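PDB 3PV2: DegQ from Legionella fallonii, which probably degrades misfolded proteins as an HtrA-family serine protease of the chaperone-protease type, enclosing its substrates within 12-meric assemblies. Local coordinates for residues Ala36-Leu41 with Leu103-Leu108; Tyr368-Arg373 with Glu395-Trp400; Ser254-Leu259 with Val350-Ser355; Gly387-Gly392 with Gly407-Ser412. One frame throughout, in Å; residues are numbered along the deposited sequence.

Contact 1 of 4, residues Ala36-Leu41 with Leu103-Leu108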
loop_
_atom_site.group_PDB
_atom_site.type_symbol
_atom_site.label_atom_id
_atom_site.label_comp_id
_atom_site.label_asym_id
_atom_site.label_seq_id
_atom_site.Cartn_x
_atom_site.Cartn_y
_atom_site.Cartn_z
ATOM N N ALA B 36 -25.191 20.819 -30.795
ATOM C CA ALA B 36 -24.503 21.135 -29.548
ATOM C C ALA B 36 -25.549 21.201 -28.450
ATOM O O ALA B 36 -26.555 21.894 -28.626
ATOM C CB ALA B 36 -23.769 22.529 -29.687
ATOM N N VAL B 37 -25.295 20.508 -27.346
ATOM C CA VAL B 37 -26.213 20.433 -26.193
ATOM C C VAL B 37 -25.495 20.873 -24.933
ATOM O O VAL B 37 -24.301 20.575 -24.762
ATOM C CB VAL B 37 -26.711 18.977 -25.950
ATOM C CG1 VAL B 37 -27.664 18.884 -24.745
ATOM C CG2 VAL B 37 -27.379 18.453 -27.208
ATOM N N GLN B 38 -26.236 21.574 -24.083
ATOM C CA GLN B 38 -25.817 22.024 -22.758
ATOM C C GLN B 38 -26.832 21.438 -21.803
ATOM O O GLN B 38 -28.026 21.470 -22.092
ATOM C CB GLN B 38 -25.942 23.564 -22.628
ATOM C CG GLN B 38 -24.820 24.401 -23.256
ATOM C CD GLN B 38 -24.613 24.135 -24.769
ATOM O OE1 GLN B 38 -25.562 24.206 -25.579
ATOM N NE2 GLN B 38 -23.372 23.838 -25.148
ATOM N N GLY B 39 -26.419 20.963 -20.648
ATOM C CA GLY B 39 -27.425 20.488 -19.731
ATOM C C GLY B 39 -26.934 20.201 -18.350
ATOM O O GLY B 39 -25.780 20.454 -18.035
ATOM N N TYR B 40 -27.849 19.699 -17.525
ATOM C CA TYR B 40 -27.526 19.148 -16.216
ATOM C C TYR B 40 -27.989 17.694 -16.155
ATOM O O TYR B 40 -29.078 17.351 -16.631
ATOM C CB TYR B 40 -28.170 19.950 -15.081
ATOM C CG TYR B 40 -27.651 21.371 -14.962
ATOM C CD1 TYR B 40 -27.919 22.314 -15.959
ATOM C CD2 TYR B 40 -26.902 21.782 -13.858
ATOM C CE1 TYR B 40 -27.448 23.611 -15.876
ATOM C CE2 TYR B 40 -26.429 23.093 -13.763
ATOM C CZ TYR B 40 -26.709 24.000 -14.780
ATOM O OH TYR B 40 -26.260 25.298 -14.723
ATOM N N LEU B 41 -27.146 16.845 -15.569
ATOM C CA LEU B 41 -27.471 15.433 -15.359
ATOM C C LEU B 41 -27.852 15.158 -13.891
ATOM O O LEU B 41 -27.401 15.869 -12.987
ATOM C CB LEU B 41 -26.310 14.533 -15.820
ATOM C CG LEU B 41 -24.850 14.842 -15.450
ATOM C CD1 LEU B 41 -24.474 14.215 -14.109
ATOM C CD2 LEU B 41 -23.910 14.356 -16.554
ATOM N N LEU B 103 -30.599 22.843 -23.338
ATOM C CA LEU B 103 -30.446 23.629 -24.527
ATOM C C LEU B 103 -29.828 22.807 -25.697
ATOM O O LEU B 103 -28.916 22.025 -25.489
ATOM C CB LEU B 103 -29.498 24.742 -24.127
ATOM C CG LEU B 103 -29.725 26.139 -24.586
ATOM C CD1 LEU B 103 -29.448 27.078 -23.391
ATOM C CD2 LEU B 103 -28.784 26.371 -25.767
ATOM N N ILE B 104 -30.335 23.040 -26.902
ATOM C CA ILE B 104 -29.837 22.432 -28.101
ATOM C C ILE B 104 -29.751 23.423 -29.236
ATOM O O ILE B 104 -30.766 23.962 -29.696
ATOM C CB ILE B 104 -30.753 21.308 -28.606
ATOM C CG1 ILE B 104 -31.247 20.419 -27.449
ATOM C CG2 ILE B 104 -30.009 20.479 -29.636
ATOM C CD1 ILE B 104 -32.335 19.473 -27.837
ATOM N N THR B 105 -28.541 23.571 -29.744
ATOM C CA THR B 105 -28.239 24.536 -30.769
ATOM C C THR B 105 -27.686 23.810 -31.996
ATOM O O THR B 105 -26.728 23.006 -31.927
ATOM C CB THR B 105 -27.275 25.612 -30.218
ATOM O OG1 THR B 105 -27.792 26.109 -28.990
ATOM C CG2 THR B 105 -27.139 26.753 -31.152
ATOM N N VAL B 106 -28.310 24.099 -33.136
ATOM C CA VAL B 106 -27.915 23.483 -34.379
ATOM C C VAL B 106 -27.111 24.463 -35.200
ATOM O O VAL B 106 -27.532 25.594 -35.352
ATOM C CB VAL B 106 -29.172 22.986 -35.111
ATOM C CG1 VAL B 106 -28.892 22.704 -36.554
ATOM C CG2 VAL B 106 -29.716 21.727 -34.387
ATOM N N THR B 107 -25.969 24.032 -35.740
ATOM C CA THR B 107 -25.183 24.838 -36.684
ATOM C C THR B 107 -25.139 24.252 -38.082
ATOM O O THR B 107 -24.745 23.106 -38.275
ATOM C CB THR B 107 -23.724 25.005 -36.217
ATOM O OG1 THR B 107 -23.700 25.461 -34.860
ATOM C CG2 THR B 107 -22.924 26.004 -37.148
ATOM N N LEU B 108 -25.482 25.045 -39.061
ATOM C CA LEU B 108 -25.503 24.624 -40.435
ATOM C C LEU B 108 -24.168 24.892 -41.059
ATOM O O LEU B 108 -23.389 25.692 -40.588
ATOM C CB LEU B 108 -26.527 25.443 -41.244
ATOM C CG LEU B 108 -27.957 25.531 -40.759
ATOM C CD1 LEU B 108 -28.860 26.288 -41.773
ATOM C CD2 LEU B 108 -28.544 24.149 -40.460
#
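Ala-36, Val-37 and Gln-38 pair with Thr-105, Ile-104 and Leu-103 in an antiparallel strand contact that joins the first and last strands in the order of a six-stranded barrel. The strands 36-40 and 103-107 run 168° apart. Ala-36 with Thr-105 and Gln-38 with Leu-103 are hydrogen-bonded pairs, each with a bond in both directions. The shortest runs from Thr-105 N to Ala-36 O, 2.8 Å; the longest, Leu-103 N to Gln-38 O, reaches 3.2 Å. Between them lies the non-hydrogen-bonded pair Val-37 and Ile-104, where Val-37 CA approaches Leu-103 O at 3.2 Å in a CA-H...O contact. The side chains of Val-37 and Ile-104 lie side by side and point the same way, CG2 of Val-37 meeting CG2 of Ile-104 at 4.1 Å. Val-37 CG1, anti to the backbone N (chi1 180°), sits 3.5 Å from Leu-103 O. Both residues are buried, and Ile-104 also touches Val-35.

On the other face Gln-38 and Leu-103 cross obliquely. The glutamine chain bends at chi2 (57°), and Gln-38 OE1 comes 3.9 Å from Leu-103 CD2. Gln-38 CB lies 4.0 Å from Leu-103 CB. This face is met by a second subunit, whose Glu-395 packs on Gln-38 and Leu-103 and whose Arg-401 packs on Thr-105. Strand 32-40 bonds to strand 74-85 along its other edge, and strand 101-107 to strand 113-122. Closure of six antiparallel strands ordered 1-2-3-6-5-4 is the signature of a trypsin-fold barrel, here the N-terminal of two.

Contact 2 of 4, residues Tyr368-Arg373 with Glu395-Trp400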
loop_
_atom_site.group_PDB
_atom_site.type_symbol
_atom_site.label_atom_id
_atom_site.label_comp_id
_atom_site.label_asym_id
_atom_site.label_seq_id
_atom_site.Cartn_x
_atom_site.Cartn_y
_atom_site.Cartn_z
ATOM N N TYR B 368 -51.642 -16.098 -10.864
ATOM C CA TYR B 368 -50.884 -15.321 -11.853
ATOM C C TYR B 368 -49.389 -15.182 -11.467
ATOM O O TYR B 368 -49.063 -14.782 -10.372
ATOM C CB TYR B 368 -51.500 -13.911 -12.069
ATOM C CG TYR B 368 -50.571 -13.019 -12.861
ATOM C CD1 TYR B 368 -50.553 -13.069 -14.265
ATOM C CD2 TYR B 368 -49.666 -12.167 -12.207
ATOM C CE1 TYR B 368 -49.664 -12.286 -15.015
ATOM C CE2 TYR B 368 -48.728 -11.405 -12.949
ATOM C CZ TYR B 368 -48.747 -11.464 -14.358
ATOM O OH TYR B 368 -47.836 -10.677 -15.075
ATOM N N GLY B 369 -48.488 -15.495 -12.412
ATOM C CA GLY B 369 -47.052 -15.258 -12.223
ATOM C C GLY B 369 -46.361 -16.354 -11.454
ATOM O O GLY B 369 -45.164 -16.215 -11.159
ATOM N N LEU B 370 -47.069 -17.420 -11.077
ATOM C CA LEU B 370 -46.425 -18.498 -10.327
ATOM C C LEU B 370 -46.105 -19.684 -11.246
ATOM O O LEU B 370 -46.986 -20.116 -12.032
ATOM C CB LEU B 370 -47.324 -18.971 -9.189
ATOM C CG LEU B 370 -47.769 -17.847 -8.160
ATOM C CD1 LEU B 370 -48.698 -18.517 -7.126
ATOM C CD2 LEU B 370 -46.558 -17.082 -7.503
ATOM N N ALA B 371 -44.872 -20.188 -11.143
ATOM C CA ALA B 371 -44.456 -21.396 -11.814
ATOM C C ALA B 371 -44.643 -22.497 -10.794
ATOM O O ALA B 371 -44.176 -22.405 -9.654
ATOM C CB ALA B 371 -42.939 -21.272 -12.276
ATOM N N LEU B 372 -45.401 -23.496 -11.158
ATOM C CA LEU B 372 -45.963 -24.441 -10.194
ATOM C C LEU B 372 -45.731 -25.865 -10.717
ATOM O O LEU B 372 -45.932 -26.102 -11.897
ATOM C CB LEU B 372 -47.491 -24.229 -10.104
ATOM C CG LEU B 372 -47.983 -22.867 -9.617
ATOM C CD1 LEU B 372 -49.503 -22.749 -9.720
ATOM C CD2 LEU B 372 -47.533 -22.614 -8.258
ATOM N N ARG B 373 -45.355 -26.793 -9.868
ATOM C CA ARG B 373 -45.272 -28.183 -10.270
ATOM C C ARG B 373 -45.724 -29.059 -9.144
ATOM O O ARG B 373 -45.606 -28.688 -7.987
ATOM C CB ARG B 373 -43.853 -28.564 -10.702
ATOM C CG ARG B 373 -42.845 -28.552 -9.567
ATOM C CD ARG B 373 -41.589 -29.424 -9.840
ATOM N NE ARG B 373 -41.081 -29.991 -8.579
ATOM C CZ ARG B 373 -40.879 -31.289 -8.343
ATOM N NH1 ARG B 373 -41.103 -32.198 -9.285
ATOM N NH2 ARG B 373 -40.423 -31.685 -7.171
ATOM N N GLU B 395 -42.229 -11.068 -9.030
ATOM C CA GLU B 395 -42.389 -10.094 -7.989
ATOM C C GLU B 395 -43.604 -9.178 -8.194
ATOM O O GLU B 395 -44.044 -8.561 -7.243
ATOM C CB GLU B 395 -41.073 -9.339 -7.831
ATOM C CG GLU B 395 -39.988 -10.392 -7.628
ATOM C CD GLU B 395 -38.620 -9.855 -7.464
ATOM O OE1 GLU B 395 -37.683 -10.512 -7.999
ATOM O OE2 GLU B 395 -38.495 -8.801 -6.798
ATOM N N ASN B 396 -44.170 -9.117 -9.397
ATOM C CA ASN B 396 -45.433 -8.423 -9.575
ATOM C C ASN B 396 -46.692 -9.313 -9.245
ATOM O O ASN B 396 -47.810 -8.957 -9.516
ATOM C CB ASN B 396 -45.531 -7.769 -10.977
ATOM C CG ASN B 396 -45.652 -8.795 -12.113
ATOM O OD1 ASN B 396 -45.196 -9.942 -11.989
ATOM N ND2 ASN B 396 -46.311 -8.401 -13.208
ATOM N N SER B 397 -46.543 -10.483 -8.660
ATOM C CA SER B 397 -47.759 -11.305 -8.504
ATOM C C SER B 397 -48.471 -11.074 -7.193
ATOM O O SER B 397 -47.862 -10.626 -6.217
ATOM C CB SER B 397 -47.348 -12.760 -8.678
ATOM O OG SER B 397 -46.387 -13.145 -7.678
ATOM N N ALA B 398 -49.754 -11.408 -7.142
ATOM C CA ALA B 398 -50.471 -11.408 -5.920
ATOM C C ALA B 398 -49.893 -12.393 -4.926
ATOM O O ALA B 398 -49.877 -12.142 -3.721
ATOM C CB ALA B 398 -51.925 -11.662 -6.180
ATOM N N GLY B 399 -49.300 -13.467 -5.448
ATOM C CA GLY B 399 -48.652 -14.474 -4.658
ATOM C C GLY B 399 -47.451 -13.948 -3.924
ATOM O O GLY B 399 -47.353 -14.040 -2.694
ATOM N N TRP B 400 -46.572 -13.296 -4.680
ATOM C CA TRP B 400 -45.380 -12.711 -4.117
ATOM C C TRP B 400 -45.772 -11.675 -3.045
ATOM O O TRP B 400 -45.239 -11.678 -1.956
ATOM C CB TRP B 400 -44.537 -12.023 -5.208
ATOM C CG TRP B 400 -43.331 -11.429 -4.677
ATOM C CD1 TRP B 400 -43.243 -10.220 -4.049
ATOM C CD2 TRP B 400 -42.036 -11.988 -4.637
ATOM N NE1 TRP B 400 -41.959 -9.983 -3.644
ATOM C CE2 TRP B 400 -41.192 -11.051 -4.001
ATOM C CE3 TRP B 400 -41.490 -13.177 -5.081
ATOM C CZ2 TRP B 400 -39.821 -11.268 -3.803
ATOM C CZ3 TRP B 400 -40.085 -13.398 -4.902
ATOM C CH2 TRP B 400 -39.283 -12.444 -4.252
HETATM O O HOH W 1 -49.846 -14.937 -7.794
#
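Gly-369 passes Ser-397 with their CA atoms 5.5 Å apart, where the chain is about to enter strand 370-378 on one side and helix 398-402 on the other. Gly-369 has a positive phi (83°), which suits glycine, and it presents only its CA to Ser-397 CB. The carbonyl of Tyr-368 comes closer: its O lies 3.1 Å from Ser-397 CB. A water donates to this same Tyr-368 O at 2.7 Å and accepts from Gly-399 N at 2.8 Å, so an N-H of the first helical turn is joined to the opposite segment through solvent. Leu-370 CD2 reaches toward the helix start, 3.9 Å from Ser-397 OG, and lies near Gly-399 CA.

Ser-397 is the N-cap of the helix. Its OG, held between the backbone N and the carbonyl carbon (chi1 61°), accepts from Trp-400 N at 3.0 Å and is also hydrogen-bonded to Ser-394 O. Helix and strand both belong to the second PDZ domain, in which strand 384-393 lies between them in the chain and pairs with strand 370-378.

Tyr-368 and Asn-396 cross at about a right angle, with the ring and amide planes 71° apart. Asn-396 ND2 lies in the ring plane, at the edge, and gives a weak hydrogen bond to Tyr-368 OH at 3.3 Å. The hydroxyl has a stronger partner in Glu-357, and Asn-396 OD1 bonds to Ser-394 OG. Glu-395 CG sits over the centre of the Trp-400 ring, which also makes a cation-pi contact with Arg-405.

Contact 3 of 4, residues Ser254-Leu259 with Val350-Ser355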
loop_
_atom_site.group_PDB
_atom_site.type_symbol
_atom_site.label_atom_id
_atom_site.label_comp_id
_atom_site.label_asym_id
_atom_site.label_seq_id
_atom_site.Cartn_x
_atom_site.Cartn_y
_atom_site.Cartn_z
ATOM N N SER B 254 -43.886 10.448 -29.302
ATOM C CA SER B 254 -43.063 9.316 -28.828
ATOM C C SER B 254 -43.557 8.014 -29.445
ATOM O O SER B 254 -44.637 7.989 -30.004
ATOM C CB SER B 254 -43.117 9.176 -27.315
ATOM O OG SER B 254 -44.346 8.574 -26.936
ATOM N N ILE B 255 -42.768 6.950 -29.350
ATOM C CA ILE B 255 -43.180 5.665 -29.831
ATOM C C ILE B 255 -43.858 4.974 -28.639
ATOM O O ILE B 255 -43.239 4.812 -27.596
ATOM C CB ILE B 255 -41.972 4.751 -30.267
ATOM C CG1 ILE B 255 -41.057 5.454 -31.286
ATOM C CG2 ILE B 255 -42.466 3.395 -30.770
ATOM C CD1 ILE B 255 -41.781 6.106 -32.382
ATOM N N HIS B 256 -45.121 4.597 -28.773
ATOM C CA HIS B 256 -45.758 3.810 -27.731
ATOM C C HIS B 256 -45.869 2.374 -28.234
ATOM O O HIS B 256 -46.779 2.044 -28.967
ATOM C CB HIS B 256 -47.113 4.370 -27.364
ATOM C CG HIS B 256 -47.745 3.655 -26.208
ATOM N ND1 HIS B 256 -47.713 4.145 -24.919
ATOM C CD2 HIS B 256 -48.390 2.465 -26.140
ATOM C CE1 HIS B 256 -48.323 3.297 -24.111
ATOM N NE2 HIS B 256 -48.746 2.272 -24.829
ATOM N N ARG B 257 -44.916 1.542 -27.846
ATOM C CA ARG B 257 -44.864 0.165 -28.278
ATOM C C ARG B 257 -45.945 -0.699 -27.633
ATOM O O ARG B 257 -46.215 -0.583 -26.427
ATOM C CB ARG B 257 -43.518 -0.434 -27.924
ATOM C CG ARG B 257 -42.427 0.042 -28.792
ATOM C CD ARG B 257 -41.099 -0.400 -28.279
ATOM N NE ARG B 257 -40.072 0.000 -29.222
ATOM C CZ ARG B 257 -39.510 1.203 -29.293
ATOM N NH1 ARG B 257 -39.846 2.161 -28.446
ATOM N NH2 ARG B 257 -38.591 1.445 -30.224
ATOM N N GLY B 258 -46.558 -1.548 -28.450
ATOM C CA GLY B 258 -47.602 -2.423 -27.979
ATOM C C GLY B 258 -47.135 -3.860 -28.083
ATOM O O GLY B 258 -45.966 -4.147 -28.344
ATOM N N LEU B 259 -48.097 -4.751 -27.958
ATOM C CA LEU B 259 -47.826 -6.143 -27.809
ATOM C C LEU B 259 -48.448 -6.922 -28.946
ATOM O O LEU B 259 -49.585 -6.669 -29.349
ATOM C CB LEU B 259 -48.448 -6.606 -26.524
ATOM C CG LEU B 259 -48.294 -8.091 -26.286
ATOM C CD1 LEU B 259 -46.802 -8.407 -26.444
ATOM C CD2 LEU B 259 -48.838 -8.506 -24.937
ATOM N N VAL B 350 -52.953 -5.190 -32.239
ATOM C CA VAL B 350 -51.905 -4.882 -31.287
ATOM C C VAL B 350 -52.529 -4.323 -30.021
ATOM O O VAL B 350 -53.416 -3.477 -30.115
ATOM C CB VAL B 350 -50.980 -3.783 -31.808
ATOM C CG1 VAL B 350 -49.913 -3.425 -30.767
ATOM C CG2 VAL B 350 -50.327 -4.179 -33.151
ATOM N N THR B 351 -52.079 -4.786 -28.863
ATOM C CA THR B 351 -52.616 -4.330 -27.608
ATOM C C THR B 351 -51.570 -3.643 -26.768
ATOM O O THR B 351 -50.349 -3.796 -26.976
ATOM C CB THR B 351 -53.261 -5.480 -26.750
ATOM O OG1 THR B 351 -52.316 -6.540 -26.519
ATOM C CG2 THR B 351 -54.489 -6.019 -27.445
ATOM N N ASP B 352 -52.075 -2.898 -25.794
ATOM C CA ASP B 352 -51.251 -2.256 -24.798
ATOM C C ASP B 352 -50.690 -3.305 -23.844
ATOM O O ASP B 352 -51.431 -4.167 -23.382
ATOM C CB ASP B 352 -52.047 -1.199 -24.023
ATOM C CG ASP B 352 -51.149 -0.364 -23.144
ATOM O OD1 ASP B 352 -51.101 -0.617 -21.921
ATOM O OD2 ASP B 352 -50.443 0.510 -23.697
ATOM N N ILE B 353 -49.390 -3.205 -23.572
ATOM C CA ILE B 353 -48.598 -4.242 -22.863
ATOM C C ILE B 353 -49.134 -4.313 -21.450
ATOM O O ILE B 353 -49.378 -5.377 -20.902
ATOM C CB ILE B 353 -47.070 -3.912 -22.827
ATOM C CG1 ILE B 353 -46.531 -3.666 -24.244
ATOM C CG2 ILE B 353 -46.251 -5.045 -22.161
ATOM C CD1 ILE B 353 -45.212 -2.862 -24.309
ATOM N N LYS B 354 -49.360 -3.149 -20.885
ATOM C CA LYS B 354 -49.894 -3.067 -19.546
ATOM C C LYS B 354 -51.364 -3.510 -19.448
ATOM O O LYS B 354 -51.765 -4.124 -18.449
ATOM C CB LYS B 354 -49.647 -1.655 -18.986
ATOM C CG LYS B 354 -48.119 -1.373 -18.859
ATOM C CD LYS B 354 -47.796 0.135 -18.794
ATOM C CE LYS B 354 -48.103 0.760 -17.429
ATOM N NZ LYS B 354 -47.070 1.786 -17.038
ATOM N N SER B 355 -52.150 -3.255 -20.482
ATOM C CA SER B 355 -53.536 -3.737 -20.498
ATOM C C SER B 355 -53.628 -5.249 -20.629
ATOM O O SER B 355 -54.506 -5.863 -20.037
ATOM C CB SER B 355 -54.360 -3.070 -21.603
ATOM O OG SER B 355 -54.423 -1.670 -21.385
HETATM O O HOH W 2 -48.331 -0.984 -24.531
#
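The His-256 ring and the Asp-352 carboxylate are nearly coplanar, 22° apart, and meet edge on: His-256 NE2 donates to Asp-352 OD2 at 2.7 Å with the acceptor in the ring plane. Chi1 of His-256 (-175°) sets CG anti to the backbone N, beside the carbonyl carbon. The carboxylate's charge probably favours a protonated ring. One face of the Arg-257 guanidinium carries Ile-255 CG2, offset toward the rim, while its nitrogens form salt bridges to Asp-122 and Glu-124. Asp-352 works twice, since OD1 accepts from Ser-355 N through its anti lone pair and so caps helix 353-362. A water donates to Arg-257 O and, weakly, to Asp-352 OD2, and accepts from Ile-353 N.

The contact lies at a domain junction: residues 254-259 lead from the protease helix 239-252 into the first PDZ domain, and 350-355 lead out of it toward the second. A single antiparallel bridge clamps the two, with Leu-259 N to Thr-351 O at 2.6 Å and Thr-351 N to Leu-259 O at 3.2 Å. A CB on Gly-258 would clash with Val-350 CG1 and Thr-351 O. Ile-353 CD1 reaches back to Arg-257 O at 3.3 Å.

Contact 4 of 4, residues Gly387-Gly392 with Gly407-Ser412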
loop_
_atom_site.group_PDB
_atom_site.type_symbol
_atom_site.label_atom_id
_atom_site.label_comp_id
_atom_site.label_asym_id
_atom_site.label_seq_id
_atom_site.Cartn_x
_atom_site.Cartn_y
_atom_site.Cartn_z
ATOM N N GLY B 387 -48.119 -31.848 -2.394
ATOM C CA GLY B 387 -48.532 -30.470 -2.572
ATOM C C GLY B 387 -48.060 -29.974 -3.907
ATOM O O GLY B 387 -47.736 -30.758 -4.785
ATOM N N VAL B 388 -48.051 -28.664 -4.028
ATOM C CA VAL B 388 -47.620 -28.016 -5.272
ATOM C C VAL B 388 -46.474 -27.128 -4.920
ATOM O O VAL B 388 -46.612 -26.240 -4.056
ATOM C CB VAL B 388 -48.750 -27.181 -5.895
ATOM C CG1 VAL B 388 -48.202 -26.244 -7.010
ATOM C CG2 VAL B 388 -49.790 -28.121 -6.494
ATOM N N GLN B 389 -45.338 -27.355 -5.547
ATOM C CA GLN B 389 -44.160 -26.569 -5.313
ATOM C C GLN B 389 -44.172 -25.356 -6.142
ATOM O O GLN B 389 -44.469 -25.424 -7.357
ATOM C CB GLN B 389 -42.934 -27.385 -5.656
ATOM C CG GLN B 389 -41.638 -26.691 -5.560
ATOM C CD GLN B 389 -40.492 -27.657 -5.750
ATOM O OE1 GLN B 389 -40.343 -28.269 -6.816
ATOM N NE2 GLN B 389 -39.691 -27.798 -4.747
ATOM N N VAL B 390 -43.828 -24.217 -5.529
ATOM C CA VAL B 390 -43.740 -22.960 -6.295
ATOM C C VAL B 390 -42.281 -22.852 -6.761
ATOM O O VAL B 390 -41.370 -22.639 -5.973
ATOM C CB VAL B 390 -44.051 -21.749 -5.449
ATOM C CG1 VAL B 390 -43.871 -20.462 -6.285
ATOM C CG2 VAL B 390 -45.502 -21.865 -4.801
ATOM N N VAL B 391 -42.051 -23.033 -8.047
ATOM C CA VAL B 391 -40.723 -23.083 -8.581
ATOM C C VAL B 391 -40.296 -21.665 -8.828
ATOM O O VAL B 391 -39.130 -21.372 -8.758
ATOM C CB VAL B 391 -40.820 -23.789 -9.985
ATOM C CG1 VAL B 391 -39.445 -23.756 -10.809
ATOM C CG2 VAL B 391 -41.293 -25.198 -9.780
ATOM N N GLY B 392 -41.241 -20.777 -9.158
ATOM C CA GLY B 392 -40.917 -19.382 -9.421
ATOM C C GLY B 392 -42.139 -18.528 -9.084
ATOM O O GLY B 392 -43.275 -18.996 -9.108
ATOM N N GLY B 407 -39.660 -22.122 -4.008
ATOM C CA GLY B 407 -39.326 -23.129 -3.000
ATOM C C GLY B 407 -40.418 -23.508 -2.057
ATOM O O GLY B 407 -40.344 -24.590 -1.507
ATOM N N ASP B 408 -41.399 -22.612 -1.827
ATOM C CA ASP B 408 -42.551 -22.927 -1.049
ATOM C C ASP B 408 -43.356 -24.114 -1.568
ATOM O O ASP B 408 -43.496 -24.263 -2.785
ATOM C CB ASP B 408 -43.458 -21.705 -0.976
ATOM C CG ASP B 408 -42.953 -20.638 -0.022
ATOM O OD1 ASP B 408 -41.936 -20.862 0.671
ATOM O OD2 ASP B 408 -43.595 -19.530 0.063
ATOM N N ILE B 409 -43.854 -24.973 -0.675
ATOM C CA ILE B 409 -44.765 -25.977 -1.069
ATOM C C ILE B 409 -46.146 -25.624 -0.575
ATOM O O ILE B 409 -46.365 -25.495 0.639
ATOM C CB ILE B 409 -44.424 -27.403 -0.524
ATOM C CG1 ILE B 409 -42.940 -27.791 -0.740
ATOM C CG2 ILE B 409 -45.353 -28.448 -1.155
ATOM C CD1 ILE B 409 -42.435 -27.595 -2.079
ATOM N N ILE B 410 -47.106 -25.475 -1.494
ATOM C CA ILE B 410 -48.507 -25.293 -1.145
ATOM C C ILE B 410 -49.148 -26.630 -0.820
ATOM O O ILE B 410 -49.284 -27.514 -1.680
ATOM C CB ILE B 410 -49.272 -24.639 -2.227
ATOM C CG1 ILE B 410 -48.692 -23.248 -2.464
ATOM C CG2 ILE B 410 -50.775 -24.435 -1.847
ATOM C CD1 ILE B 410 -49.172 -22.642 -3.863
ATOM N N ILE B 411 -49.447 -26.798 0.455
ATOM C CA ILE B 411 -49.984 -28.076 0.926
ATOM C C ILE B 411 -51.481 -28.084 1.227
ATOM O O ILE B 411 -52.055 -29.152 1.326
ATOM C CB ILE B 411 -49.227 -28.609 2.136
ATOM C CG1 ILE B 411 -49.357 -27.667 3.307
ATOM C CG2 ILE B 411 -47.748 -28.796 1.802
ATOM C CD1 ILE B 411 -48.954 -28.463 4.690
ATOM N N SER B 412 -52.136 -26.915 1.245
ATOM C CA SER B 412 -53.558 -26.835 1.332
ATOM C C SER B 412 -53.968 -25.496 0.844
ATOM O O SER B 412 -53.186 -24.533 0.777
ATOM C CB SER B 412 -54.000 -27.097 2.790
ATOM O OG SER B 412 -53.917 -25.895 3.617
HETATM O O HOH W 3 -39.259 -26.660 -2.554
#
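Val-390 and Ile-410 pack on the buried face of this antiparallel strand pair, whereas the amide end of Gln-389 and the exposed Gly-407 make its solvent side. On the buried face Val-390 CG2 meets Ile-410 CD1 at 3.9 Å, and Val-388 stands next to Ile-410 with Leu-424 touching both. The backbones are drawn together by Ile-410 N to Val-388 O at 2.7 Å, by Val-390 N to Asp-408 O at 2.8 Å, and at the end by Gly-407 N to Val-390 O. Gly-387 CA is pressed to 3.2 Å from Ile-410 O, where a CB would clash. Strand 384-393 lies between strands 370-378 and 409-413 in the antiparallel sheet of the second PDZ domain, and its Val-391 and Gly-392 form a classic beta bulge opposite Ala-371.

The stem of Gln-389 still packs closely on buried Ile-409: Gln-389 CG, anti to the backbone N (chi1 176°), lies 3.7 Å from Ile-409 CD1. Beyond it the chain runs on extended. Its OE1 bonds to Arg-373, while NE2 and Gly-407 O share a water whose distance to NE2 is doubtfully short. Gly-407 precedes Asp-408, whose OD2 bonds to Arg-405 N and forms a salt bridge with Arg-441.

Contacts 1 and 4 are buried strand pairings in different folds, a protease barrel and a PDZ sheet, and both rest on backbone bonds with aliphatic side chains. Their centres are 56 Å apart, on opposite sides of the chain's centre. Contact 3, on the surface, adds a His-carboxylate bond and a bridging water to a single backbone bridge, and contact 2 is partly buried and mixes a helix cap with water. Contacts 2 and 4 touch: strands 370-378 and 384-393 are neighbours in one sheet, and Ala-371 and Arg-373 reach Val-391 and Gln-389. Helix 353-362 leads from contact 3 toward contact 2, nearest atoms about 8 Å apart. Contacts 1 and 2 both meet the second subunit.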